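Local coordinates for superoxide dismutase (Acidilobus saccharovorans, PDB 4FFK), which probably catalyses the disproportionation of superoxide to oxygen and hydrogen peroxide, using an iron ion bound in its active site, at residues A[84-87]-A[88-92]; A[91-94]-A[95-99]; A[46-49]-A[50-54]; A[176-180]-A[181-185]. All coordinates share one frame; numbering follows the deposited sequence.

Contact 1: residues A[84-87]-A[88-92]. With FE (Fe (III) ion), chain B.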
loop_
_atom_site.group_PDB
_atom_site.type_symbol
_atom_site.label_atom_id
_atom_site.label_comp_id
_atom_site.label_asym_id
_atom_site.label_seq_id
_atom_site.Cartn_x
_atom_site.Cartn_y
_atom_site.Cartn_z
ATOM N N PHE A 84 -2.497 -6.333 9.790
ATOM C CA PHE A 84 -1.191 -6.764 9.359
ATOM C C PHE A 84 -0.748 -7.978 10.170
ATOM O O PHE A 84 -0.238 -8.956 9.665
ATOM C CB PHE A 84 -0.180 -5.698 9.615
ATOM C CG PHE A 84 1.301 -6.164 9.439
ATOM C CD1 PHE A 84 1.845 -6.288 8.162
ATOM C CD2 PHE A 84 2.138 -6.443 10.552
ATOM C CE1 PHE A 84 3.161 -6.648 7.998
ATOM C CE2 PHE A 84 3.480 -6.787 10.359
ATOM C CZ PHE A 84 3.982 -6.914 9.035
ATOM N N ASN A 85 -0.886 -7.833 11.471
ATOM C CA ASN A 85 -0.378 -8.939 12.309
ATOM C C ASN A 85 -1.210 -10.154 12.278
ATOM O O ASN A 85 -0.652 -11.259 12.294
ATOM C CB ASN A 85 -0.181 -8.486 13.755
ATOM C CG ASN A 85 0.934 -7.564 13.873
ATOM O OD1 ASN A 85 2.129 -7.940 13.811
ATOM N ND2 ASN A 85 0.595 -6.272 13.994
ATOM N N TYR A 86 -2.519 -10.032 12.201
ATOM C CA TYR A 86 -3.303 -11.176 12.022
ATOM C C TYR A 86 -2.936 -11.829 10.683
ATOM O O TYR A 86 -2.870 -13.051 10.611
ATOM C CB TYR A 86 -4.763 -10.824 11.952
ATOM C CG TYR A 86 -5.728 -11.976 11.652
ATOM C CD1 TYR A 86 -6.095 -12.285 10.336
ATOM C CD2 TYR A 86 -6.303 -12.726 12.702
ATOM C CE1 TYR A 86 -6.998 -13.328 10.055
ATOM C CE2 TYR A 86 -7.196 -13.703 12.439
ATOM C CZ TYR A 86 -7.521 -14.025 11.148
ATOM O OH TYR A 86 -8.434 -14.988 10.932
ATOM N N GLY A 87 -2.743 -11.003 9.638
ATOM C CA GLY A 87 -2.332 -11.590 8.344
ATOM C C GLY A 87 -1.055 -12.403 8.574
ATOM O O GLY A 87 -0.936 -13.522 8.089
ATOM N N GLY A 88 -0.094 -11.820 9.284
ATOM C CA GLY A 88 1.188 -12.460 9.578
ATOM C C GLY A 88 0.945 -13.784 10.282
ATOM O O GLY A 88 1.407 -14.836 9.879
ATOM N N HIS A 89 0.102 -13.746 11.280
ATOM C CA HIS A 89 -0.216 -15.011 12.003
ATOM C C HIS A 89 -0.841 -16.096 11.156
ATOM O O HIS A 89 -0.359 -17.247 11.124
ATOM C CB HIS A 89 -1.155 -14.630 13.153
ATOM C CG HIS A 89 -1.627 -15.776 13.972
ATOM N ND1 HIS A 89 -0.856 -16.892 14.210
ATOM C CD2 HIS A 89 -2.786 -15.962 14.647
ATOM C CE1 HIS A 89 -1.528 -17.724 14.991
ATOM N NE2 HIS A 89 -2.713 -17.197 15.240
ATOM N N ILE A 90 -1.874 -15.756 10.409
ATOM C CA ILE A 90 -2.600 -16.736 9.697
ATOM C C ILE A 90 -1.793 -17.255 8.538
ATOM O O ILE A 90 -1.818 -18.440 8.237
ATOM C CB ILE A 90 -3.974 -16.263 9.202
ATOM C CG1 ILE A 90 -3.810 -15.160 8.127
ATOM C CG2 ILE A 90 -4.903 -15.992 10.367
ATOM C CD1 ILE A 90 -5.107 -14.466 7.804
ATOM N N LEU A 91 -1.042 -16.374 7.895
ATOM C CA LEU A 91 -0.260 -16.811 6.755
ATOM C C LEU A 91 0.919 -17.658 7.197
ATOM O O LEU A 91 1.293 -18.613 6.496
ATOM C CB LEU A 91 0.200 -15.619 5.916
ATOM C CG LEU A 91 -1.006 -14.985 5.218
ATOM C CD1 LEU A 91 -0.442 -13.703 4.533
ATOM C CD2 LEU A 91 -1.598 -15.972 4.197
ATOM N N HIS A 92 1.515 -17.350 8.348
ATOM C CA HIS A 92 2.625 -18.208 8.804
ATOM C C HIS A 92 2.077 -19.533 9.194
ATOM O O HIS A 92 2.689 -20.565 8.878
ATOM C CB HIS A 92 3.402 -17.600 9.942
ATOM C CG HIS A 92 4.339 -16.561 9.466
ATOM N ND1 HIS A 92 3.941 -15.256 9.245
ATOM C CD2 HIS A 92 5.634 -16.638 9.092
ATOM C CE1 HIS A 92 4.964 -14.579 8.748
ATOM N NE2 HIS A 92 6.011 -15.390 8.658
HETATM FE FE FE B . 7.636 -14.984 7.466
HETATM O O HOH W 1 6.695 -13.366 6.625
#

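Contact 2: residues A[91-94]-A[95-99]. With FE (Fe (III) ion), chain B.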
loop_
_atom_site.group_PDB
_atom_site.type_symbol
_atom_site.label_atom_id
_atom_site.label_comp_id
_atom_site.label_asym_id
_atom_site.label_seq_id
_atom_site.Cartn_x
_atom_site.Cartn_y
_atom_site.Cartn_z
ATOM N N LEU A 91 -1.042 -16.374 7.895
ATOM C CA LEU A 91 -0.260 -16.811 6.755
ATOM C C LEU A 91 0.919 -17.658 7.197
ATOM O O LEU A 91 1.293 -18.613 6.496
ATOM C CB LEU A 91 0.200 -15.619 5.916
ATOM C CG LEU A 91 -1.006 -14.985 5.218
ATOM C CD1 LEU A 91 -0.442 -13.703 4.533
ATOM C CD2 LEU A 91 -1.598 -15.972 4.197
ATOM N N HIS A 92 1.515 -17.350 8.348
ATOM C CA HIS A 92 2.625 -18.208 8.804
ATOM C C HIS A 92 2.077 -19.533 9.194
ATOM O O HIS A 92 2.689 -20.565 8.878
ATOM C CB HIS A 92 3.402 -17.600 9.942
ATOM C CG HIS A 92 4.339 -16.561 9.466
ATOM N ND1 HIS A 92 3.941 -15.256 9.245
ATOM C CD2 HIS A 92 5.634 -16.638 9.092
ATOM C CE1 HIS A 92 4.964 -14.579 8.748
ATOM N NE2 HIS A 92 6.011 -15.390 8.658
ATOM N N THR A 93 0.960 -19.506 9.903
ATOM C CA THR A 93 0.310 -20.746 10.284
ATOM C C THR A 93 0.076 -21.671 9.084
ATOM O O THR A 93 0.390 -22.860 9.147
ATOM C CB THR A 93 -0.972 -20.472 10.984
ATOM O OG1 THR A 93 -0.671 -19.703 12.148
ATOM C CG2 THR A 93 -1.624 -21.798 11.362
ATOM N N LEU A 94 -0.460 -21.114 8.008
ATOM C CA LEU A 94 -0.622 -21.829 6.732
ATOM C C LEU A 94 0.712 -22.298 6.209
ATOM O O LEU A 94 0.913 -23.505 5.883
ATOM C CB LEU A 94 -1.271 -20.900 5.710
ATOM C CG LEU A 94 -1.552 -21.465 4.329
ATOM C CD1 LEU A 94 -2.414 -22.720 4.466
ATOM C CD2 LEU A 94 -2.287 -20.400 3.509
ATOM N N TYR A 95 1.634 -21.364 6.090
ATOM C CA TYR A 95 2.960 -21.677 5.600
ATOM C C TYR A 95 3.566 -22.927 6.270
ATOM O O TYR A 95 4.027 -23.806 5.568
ATOM C CB TYR A 95 3.835 -20.496 5.896
ATOM C CG TYR A 95 5.253 -20.591 5.473
ATOM C CD1 TYR A 95 6.266 -20.439 6.405
ATOM C CD2 TYR A 95 5.591 -20.678 4.104
ATOM C CE1 TYR A 95 7.560 -20.452 6.036
ATOM C CE2 TYR A 95 6.899 -20.642 3.725
ATOM C CZ TYR A 95 7.873 -20.583 4.701
ATOM O OH TYR A 95 9.164 -20.565 4.342
ATOM N N TRP A 96 3.579 -22.976 7.598
ATOM C CA TRP A 96 4.172 -24.174 8.265
ATOM C C TRP A 96 3.438 -25.431 7.925
ATOM O O TRP A 96 4.082 -26.485 7.761
ATOM C CB TRP A 96 4.163 -24.033 9.770
ATOM C CG TRP A 96 4.646 -22.735 10.269
ATOM C CD1 TRP A 96 3.977 -21.890 11.102
ATOM C CD2 TRP A 96 5.912 -22.149 10.026
ATOM N NE1 TRP A 96 4.759 -20.835 11.421
ATOM C CE2 TRP A 96 5.942 -20.928 10.755
ATOM C CE3 TRP A 96 7.015 -22.496 9.246
ATOM C CZ2 TRP A 96 7.037 -20.072 10.723
ATOM C CZ3 TRP A 96 8.117 -21.647 9.234
ATOM C CH2 TRP A 96 8.101 -20.444 9.967
ATOM N N LEU A 97 2.114 -25.342 7.882
ATOM C CA LEU A 97 1.231 -26.501 7.643
ATOM C C LEU A 97 1.418 -27.032 6.234
ATOM O O LEU A 97 1.276 -28.257 5.954
ATOM C CB LEU A 97 -0.227 -26.138 7.898
ATOM C CG LEU A 97 -0.588 -25.906 9.377
ATOM C CD1 LEU A 97 -2.001 -25.303 9.429
ATOM C CD2 LEU A 97 -0.509 -27.265 10.222
ATOM N N ASN A 98 1.779 -26.139 5.340
ATOM C CA ASN A 98 1.943 -26.473 3.962
ATOM C C ASN A 98 3.258 -27.208 3.658
ATOM O O ASN A 98 3.498 -27.548 2.533
ATOM C CB ASN A 98 2.008 -25.191 3.129
ATOM C CG ASN A 98 0.663 -24.500 2.959
ATOM O OD1 ASN A 98 0.634 -23.287 2.705
ATOM N ND2 ASN A 98 -0.446 -25.252 3.029
ATOM N N MET A 99 4.124 -27.323 4.640
ATOM C CA MET A 99 5.386 -27.988 4.472
ATOM C C MET A 99 5.445 -29.301 5.286
ATOM O O MET A 99 4.673 -29.529 6.250
ATOM C CB MET A 99 6.517 -27.074 4.831
ATOM C CG MET A 99 6.595 -25.912 3.813
ATOM S SD MET A 99 7.957 -24.864 4.124
ATOM C CE MET A 99 7.593 -24.139 5.761
HETATM FE FE FE B . 7.636 -14.984 7.466
HETATM O O HOH W 1 6.695 -13.366 6.625
#

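Contact 3: residues A[46-49]-A[50-54]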
loop_
_atom_site.group_PDB
_atom_site.type_symbol
_atom_site.label_atom_id
_atom_site.label_comp_id
_atom_site.label_asym_id
_atom_site.label_seq_id
_atom_site.Cartn_x
_atom_site.Cartn_y
_atom_site.Cartn_z
ATOM N N LYS A 46 10.314 -16.396 16.489
ATOM C CA LYS A 46 10.489 -14.962 16.654
ATOM C C LYS A 46 9.589 -14.171 15.725
ATOM O O LYS A 46 8.745 -13.432 16.195
ATOM C CB LYS A 46 11.931 -14.559 16.498
ATOM C CG LYS A 46 12.784 -15.276 17.549
ATOM C CD LYS A 46 14.129 -14.730 17.459
ATOM C CE LYS A 46 14.630 -14.544 18.870
ATOM N NZ LYS A 46 15.601 -15.590 19.126
ATOM N N HIS A 47 9.713 -14.388 14.424
ATOM C CA HIS A 47 8.872 -13.567 13.510
ATOM C C HIS A 47 7.434 -13.925 13.666
ATOM O O HIS A 47 6.630 -13.051 13.900
ATOM C CB HIS A 47 9.283 -13.784 12.035
ATOM C CG HIS A 47 10.605 -13.233 11.733
ATOM N ND1 HIS A 47 10.830 -11.872 11.645
ATOM C CD2 HIS A 47 11.799 -13.834 11.553
ATOM C CE1 HIS A 47 12.116 -11.664 11.406
ATOM N NE2 HIS A 47 12.720 -12.836 11.345
ATOM N N HIS A 48 7.059 -15.219 13.589
ATOM C CA HIS A 48 5.663 -15.582 13.661
ATOM C C HIS A 48 5.111 -15.143 15.033
ATOM O O HIS A 48 4.052 -14.542 15.108
ATOM C CB HIS A 48 5.451 -17.079 13.420
ATOM C CG HIS A 48 4.023 -17.506 13.412
ATOM N ND1 HIS A 48 3.653 -18.762 13.011
ATOM C CD2 HIS A 48 2.870 -16.842 13.673
ATOM C CE1 HIS A 48 2.340 -18.881 13.084
ATOM N NE2 HIS A 48 1.843 -17.709 13.437
ATOM N N LEU A 49 5.848 -15.475 16.078
ATOM C CA LEU A 49 5.489 -15.022 17.425
ATOM C C LEU A 49 5.190 -13.490 17.450
ATOM O O LEU A 49 4.184 -13.090 18.000
ATOM C CB LEU A 49 6.592 -15.340 18.430
ATOM C CG LEU A 49 6.240 -14.827 19.826
ATOM C CD1 LEU A 49 4.987 -15.471 20.243
ATOM C CD2 LEU A 49 7.413 -15.212 20.761
ATOM N N GLY A 50 6.078 -12.677 16.889
ATOM C CA GLY A 50 5.918 -11.212 16.792
ATOM C C GLY A 50 4.586 -10.840 16.171
ATOM O O GLY A 50 3.924 -9.925 16.668
ATOM N N TYR A 51 4.199 -11.471 15.063
ATOM C CA TYR A 51 2.847 -11.200 14.497
ATOM C C TYR A 51 1.698 -11.587 15.415
ATOM O O TYR A 51 0.750 -10.852 15.624
ATOM C CB TYR A 51 2.687 -11.845 13.105
ATOM C CG TYR A 51 3.818 -11.450 12.203
ATOM C CD1 TYR A 51 4.170 -10.086 12.007
ATOM C CD2 TYR A 51 4.605 -12.447 11.559
ATOM C CE1 TYR A 51 5.281 -9.749 11.194
ATOM C CE2 TYR A 51 5.659 -12.109 10.752
ATOM C CZ TYR A 51 5.978 -10.771 10.549
ATOM O OH TYR A 51 7.009 -10.490 9.708
ATOM N N VAL A 52 1.790 -12.751 16.038
ATOM C CA VAL A 52 0.807 -13.116 17.032
ATOM C C VAL A 52 0.743 -12.008 18.093
ATOM O O VAL A 52 -0.363 -11.595 18.478
ATOM C CB VAL A 52 1.242 -14.501 17.695
ATOM C CG1 VAL A 52 0.482 -14.738 19.078
ATOM C CG2 VAL A 52 0.969 -15.599 16.710
ATOM N N ASN A 53 1.886 -11.577 18.587
ATOM C CA ASN A 53 1.911 -10.628 19.698
ATOM C C ASN A 53 1.373 -9.284 19.206
ATOM O O ASN A 53 0.653 -8.610 19.920
ATOM C CB ASN A 53 3.300 -10.385 20.186
ATOM C CG ASN A 53 3.766 -11.535 21.084
ATOM O OD1 ASN A 53 2.951 -12.375 21.445
ATOM N ND2 ASN A 53 5.016 -11.522 21.451
ATOM N N GLY A 54 1.740 -8.941 17.981
ATOM C CA GLY A 54 1.296 -7.644 17.415
ATOM C C GLY A 54 -0.203 -7.664 17.255
ATOM O O GLY A 54 -0.828 -6.617 17.516
HETATM O O HOH W 2 9.080 -9.839 11.723
#

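Contact 4: residues A[176-180]-A[181-185]. With FE (Fe (III) ion), chain B.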
loop_
_atom_site.group_PDB
_atom_site.type_symbol
_atom_site.label_atom_id
_atom_site.label_comp_id
_atom_site.label_asym_id
_atom_site.label_seq_id
_atom_site.Cartn_x
_atom_site.Cartn_y
_atom_site.Cartn_z
ATOM N N ALA A 176 0.761 -21.428 0.594
ATOM C CA ALA A 176 1.355 -20.106 0.638
ATOM C C ALA A 176 2.825 -20.289 0.788
ATOM O O ALA A 176 3.280 -21.164 1.540
ATOM C CB ALA A 176 0.752 -19.316 1.819
ATOM N N VAL A 177 3.586 -19.463 0.104
ATOM C CA VAL A 177 5.019 -19.436 0.338
ATOM C C VAL A 177 5.356 -18.003 0.777
ATOM O O VAL A 177 4.961 -17.051 0.143
ATOM C CB VAL A 177 5.830 -19.848 -0.912
ATOM C CG1 VAL A 177 5.441 -19.041 -2.148
ATOM C CG2 VAL A 177 7.318 -19.749 -0.637
ATOM N N ASP A 178 6.044 -17.912 1.881
ATOM C CA ASP A 178 6.571 -16.638 2.389
ATOM C C ASP A 178 7.795 -16.235 1.640
ATOM O O ASP A 178 8.788 -17.004 1.521
ATOM C CB ASP A 178 6.948 -16.921 3.828
ATOM C CG ASP A 178 7.274 -15.710 4.619
ATOM O OD1 ASP A 178 7.172 -14.597 4.143
ATOM O OD2 ASP A 178 7.560 -15.930 5.794
ATOM N N VAL A 179 7.778 -15.008 1.122
ATOM C CA VAL A 179 8.984 -14.417 0.557
ATOM C C VAL A 179 9.391 -13.103 1.207
ATOM O O VAL A 179 10.126 -12.296 0.631
ATOM C CB VAL A 179 8.900 -14.252 -0.953
ATOM C CG1 VAL A 179 8.786 -15.587 -1.609
ATOM C CG2 VAL A 179 7.615 -13.393 -1.353
ATOM N N PHE A 180 8.997 -12.920 2.464
ATOM C CA PHE A 180 9.761 -12.024 3.241
ATOM C C PHE A 180 11.184 -12.546 3.336
ATOM O O PHE A 180 11.405 -13.741 3.426
ATOM C CB PHE A 180 9.268 -12.011 4.657
ATOM C CG PHE A 180 8.118 -11.121 4.892
ATOM C CD1 PHE A 180 8.291 -10.055 5.791
ATOM C CD2 PHE A 180 6.872 -11.359 4.282
ATOM C CE1 PHE A 180 7.170 -9.189 6.123
ATOM C CE2 PHE A 180 5.782 -10.486 4.568
ATOM C CZ PHE A 180 5.979 -9.423 5.500
ATOM N N GLU A 181 12.125 -11.631 3.364
ATOM C CA GLU A 181 13.513 -12.067 3.344
ATOM C C GLU A 181 13.839 -12.991 4.489
ATOM O O GLU A 181 14.692 -13.867 4.390
ATOM C CB GLU A 181 14.378 -10.860 3.398
ATOM C CG GLU A 181 14.354 -10.172 2.014
ATOM C CD GLU A 181 14.918 -8.804 2.023
ATOM O OE1 GLU A 181 14.981 -8.143 3.082
ATOM O OE2 GLU A 181 15.340 -8.341 0.948
ATOM N N HIS A 182 13.186 -12.789 5.633
ATOM C CA HIS A 182 13.538 -13.655 6.757
ATOM C C HIS A 182 13.199 -15.139 6.544
ATOM O O HIS A 182 13.790 -15.974 7.220
ATOM C CB HIS A 182 12.910 -13.187 8.058
ATOM C CG HIS A 182 11.448 -13.273 8.049
ATOM N ND1 HIS A 182 10.658 -12.149 8.122
ATOM C CD2 HIS A 182 10.608 -14.328 7.908
ATOM C CE1 HIS A 182 9.395 -12.501 8.073
ATOM N NE2 HIS A 182 9.328 -13.829 7.971
ATOM N N ALA A 183 12.343 -15.438 5.572
ATOM C CA ALA A 183 11.963 -16.809 5.298
ATOM C C ALA A 183 13.177 -17.521 4.711
ATOM O O ALA A 183 13.265 -18.741 4.809
ATOM C CB ALA A 183 10.763 -16.881 4.347
ATOM N N TYR A 184 14.097 -16.769 4.120
ATOM C CA TYR A 184 15.162 -17.435 3.315
ATOM C C TYR A 184 16.513 -16.885 3.499
ATOM O O TYR A 184 17.498 -17.475 3.047
ATOM C CB TYR A 184 14.792 -17.445 1.843
ATOM C CG TYR A 184 14.510 -16.112 1.228
ATOM C CD1 TYR A 184 15.524 -15.312 0.818
ATOM C CD2 TYR A 184 13.194 -15.670 1.022
ATOM C CE1 TYR A 184 15.302 -14.076 0.191
ATOM C CE2 TYR A 184 12.971 -14.409 0.450
ATOM C CZ TYR A 184 14.008 -13.654 0.009
ATOM O OH TYR A 184 13.855 -12.468 -0.606
ATOM N N TYR A 185 16.629 -15.723 4.137
ATOM C CA TYR A 185 17.891 -15.040 4.100
ATOM C C TYR A 185 19.004 -15.813 4.783
ATOM O O TYR A 185 20.169 -15.658 4.396
ATOM C CB TYR A 185 17.834 -13.624 4.736
ATOM C CG TYR A 185 18.596 -12.654 3.938
ATOM C CD1 TYR A 185 18.073 -12.170 2.745
ATOM C CD2 TYR A 185 19.869 -12.240 4.303
ATOM C CE1 TYR A 185 18.793 -11.293 1.960
ATOM C CE2 TYR A 185 20.593 -11.359 3.504
ATOM C CZ TYR A 185 20.067 -10.905 2.347
ATOM O OH TYR A 185 20.778 -10.029 1.589
HETATM FE FE FE B . 7.636 -14.984 7.466
HETATM O O HOH W 1 6.695 -13.366 6.625
#

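Contact 1: residues A[84-87]-A[88-92]
Ile90 lays its CG2 methyl on one face of the Tyr86 ring, one helical turn earlier, in a CH-pi contact 3.6 Å from the ring centroid. The methyl stands 23° off the ring normal, displaced toward the rim on the CE1 and CZ side. Ile90 chi1 (67°) puts CG1 between the backbone N and carbonyl carbon, so that CG1 rests on Gly87 O at 3.3 Å while CG2 is left to cover the ring.

The other dense spot is Gly88 O, which two donors of His92 grip from opposite faces of the carbonyl plane. His92 N gives Gly88 O the usual helical bond at 2.9 Å. His92 ND1 supplies the second at 2.6 Å from Gly88 O, and that oxygen lies in the plane of the imidazole. The ND1 bond and the metal together fix the ring's rotation, with His92 NE2 2.1 Å from the iron; water 1 occupies another position on the metal.

The side chains of Phe84 and Asn85 make the looser part: both start away from residues 88-92, to which they are joined chiefly through main-chain bonds such as His89 N to Asn85 O at 2.8 Å. Asn85 ND2 turns back to Asp81 O instead. Tyr86 OH bonds to Asp149 and Asn170 of the second subunit. Within the chain, helix 75-97 rests here on helix 37-66 through Asn85 and His89 and on strand 142-148 through Leu91.

Contact 2: residues A[91-94]-A[95-99]
His92 and Trp96 run side by side, pointing the same way from successive turns of helix 75-97. The indole meets the histidine side chain at two places: NE1 lies 3.8 Å from His92 CB, and CZ2 reaches the imidazole edge at CD2, 4.1 Å away, close to the plane of that ring. With CG anti to the carbonyl carbon (chi1 -47°), the indole folds back along the helix toward His92 and the metal side. Its other neighbour is Tyr95, whose CD1 sits 3.5 Å above the indole plane; Met99 CE in turn lies over a face of the Tyr95 ring.

Further round the helix, Leu94 and Asn98 pair across one turn, CD1 of Leu94 lying 3.5 Å from ND2 of Asn98. The main chain is still bonded there, Asn98 N reaching Leu94 O at 2.8 Å. The Asn98 amide is held from outside, its ND2 by Asp207 and Leu174 O and its OD1 by Ala176 N, which ties the helix to strand 172-178.

His48 of helix 37-66 helps to position Trp96, its ND1 bonded to the indole NE1. A leucine in place of Trp96 would probably leave His48 ND1 without this mate and open a gap beside the His92 ring. The arrangement belongs to the alpha-hairpin domain of iron and manganese superoxide dismutases, whose two long helices each contribute a histidine to the metal, here His43 and His92.

Contact 3: residues A[46-49]-A[50-54]
Water 2 joins His47 and Tyr51 across one turn of the helix, 2.7 Å from His47 ND1 at the edge of the imidazole and in its plane, and 3.0 Å from Tyr51 OH. The far nitrogen, His47 NE2, bonds to Tyr185 OH of the third subunit, so both nitrogens of the ring are engaged and its rotation is set from two sides.

A ring-over-carbonyl contact comes next. The Tyr51 ring turns one face to His47 O, whose distance to CD2 is 3.2 Å. Chi1 of -52°, with CG anti to the carbonyl carbon, folds the ring back along the helix over that oxygen. His47 O also accepts Tyr51 N at 3.1 Å, one of four regular main-chain bonds here, although the turn at 46-48 is of the wider pi type. These residues belong to the first helix of the alpha-hairpin domain; His47 and Tyr51 probably correspond to the histidine-tyrosine pair at the substrate gateway of the family, consistent with the Tyr51 side chain lying about 5 Å from the iron.

Van der Waals contacts follow on other sides of the helix. Val52 CG2 meets His48 CD2 at 3.8 Å, while both His48 nitrogens are bonded to helix 75-97, ND1 to Trp96 and NE2 to His89. More exposed, Leu49 CG lies 3.9 Å from Asn53 ND2, the leucine branch passing across the amide.

Contact 4: residues A[176-180]-A[181-185]
Phe180 O accepts the N-H of Ala183 at 2.9 Å (158°), bending the chain sharply where strand 172-178 has ended. Ahead of this bend, Phe180 N bonds back to Asp178 OD1 at 3.0 Å, forming an Asx turn, and the donor comes from above the carboxylate plane. Beyond it, Glu181 O takes two backbone donors, Tyr184 N and Tyr185 N, the latter at 2.7 Å; Tyr184 is the N-cap of helix 185-188.

The turn brings two iron ligands together. Asp178 binds through OD2 at 1.9 Å, its OD1 being held by the Asx turn, and His182 binds through NE2 at 2.1 Å. The two side chains cross at about a right angle, their carboxylate and imidazole planes 74° apart. This is the D-x-W/F-E-H signature of iron and manganese superoxide dismutases, with phenylalanine in the aromatic position.

Phe180 CB lies over one face of the His182 ring, 3.7 Å from its centroid, and the phenyl ring continues alongside, with the iron-bound water 1 over one of its faces. The far nitrogen, His182 ND1, bonds to Glu181 OE2 of the third subunit, a bridge that Glu181 here returns to the His182 of that subunit.

Tyr184 CG sits between the backbone N and the carbonyl carbon (chi1 56°), which turns the ring back against the preceding residues, with CE2 3.4 Å from Phe180 O and Val179 O near the plane at the ring edge. A serine in place of Tyr184 would probably leave Arg192 NE without its hydroxyl partner and open a gap beside the carbonyls of Val179 and Phe180.

Overall arrangement
From the N terminus, contact 3 comes first, on helix 37-66. Contacts 1 and 2 follow on helix 75-97, sharing Leu91 and His92, so that one begins where the other ends. Contact 4 lies far later, at the exit of strand 172-178. Each is local, joining residues a few positions apart; none nests inside another. Longer loops are closed between them: His48 of contact 3 bonds to His89 and Trp96 and joins the hairpin helices, while Asn98 of contact 2 bonds to Ala176 of contact 4 and ties the hairpin to the sheet. Iron completes the union, binding His92 from contacts 1 and 2, Asp178 and His182 from contact 4, and His43.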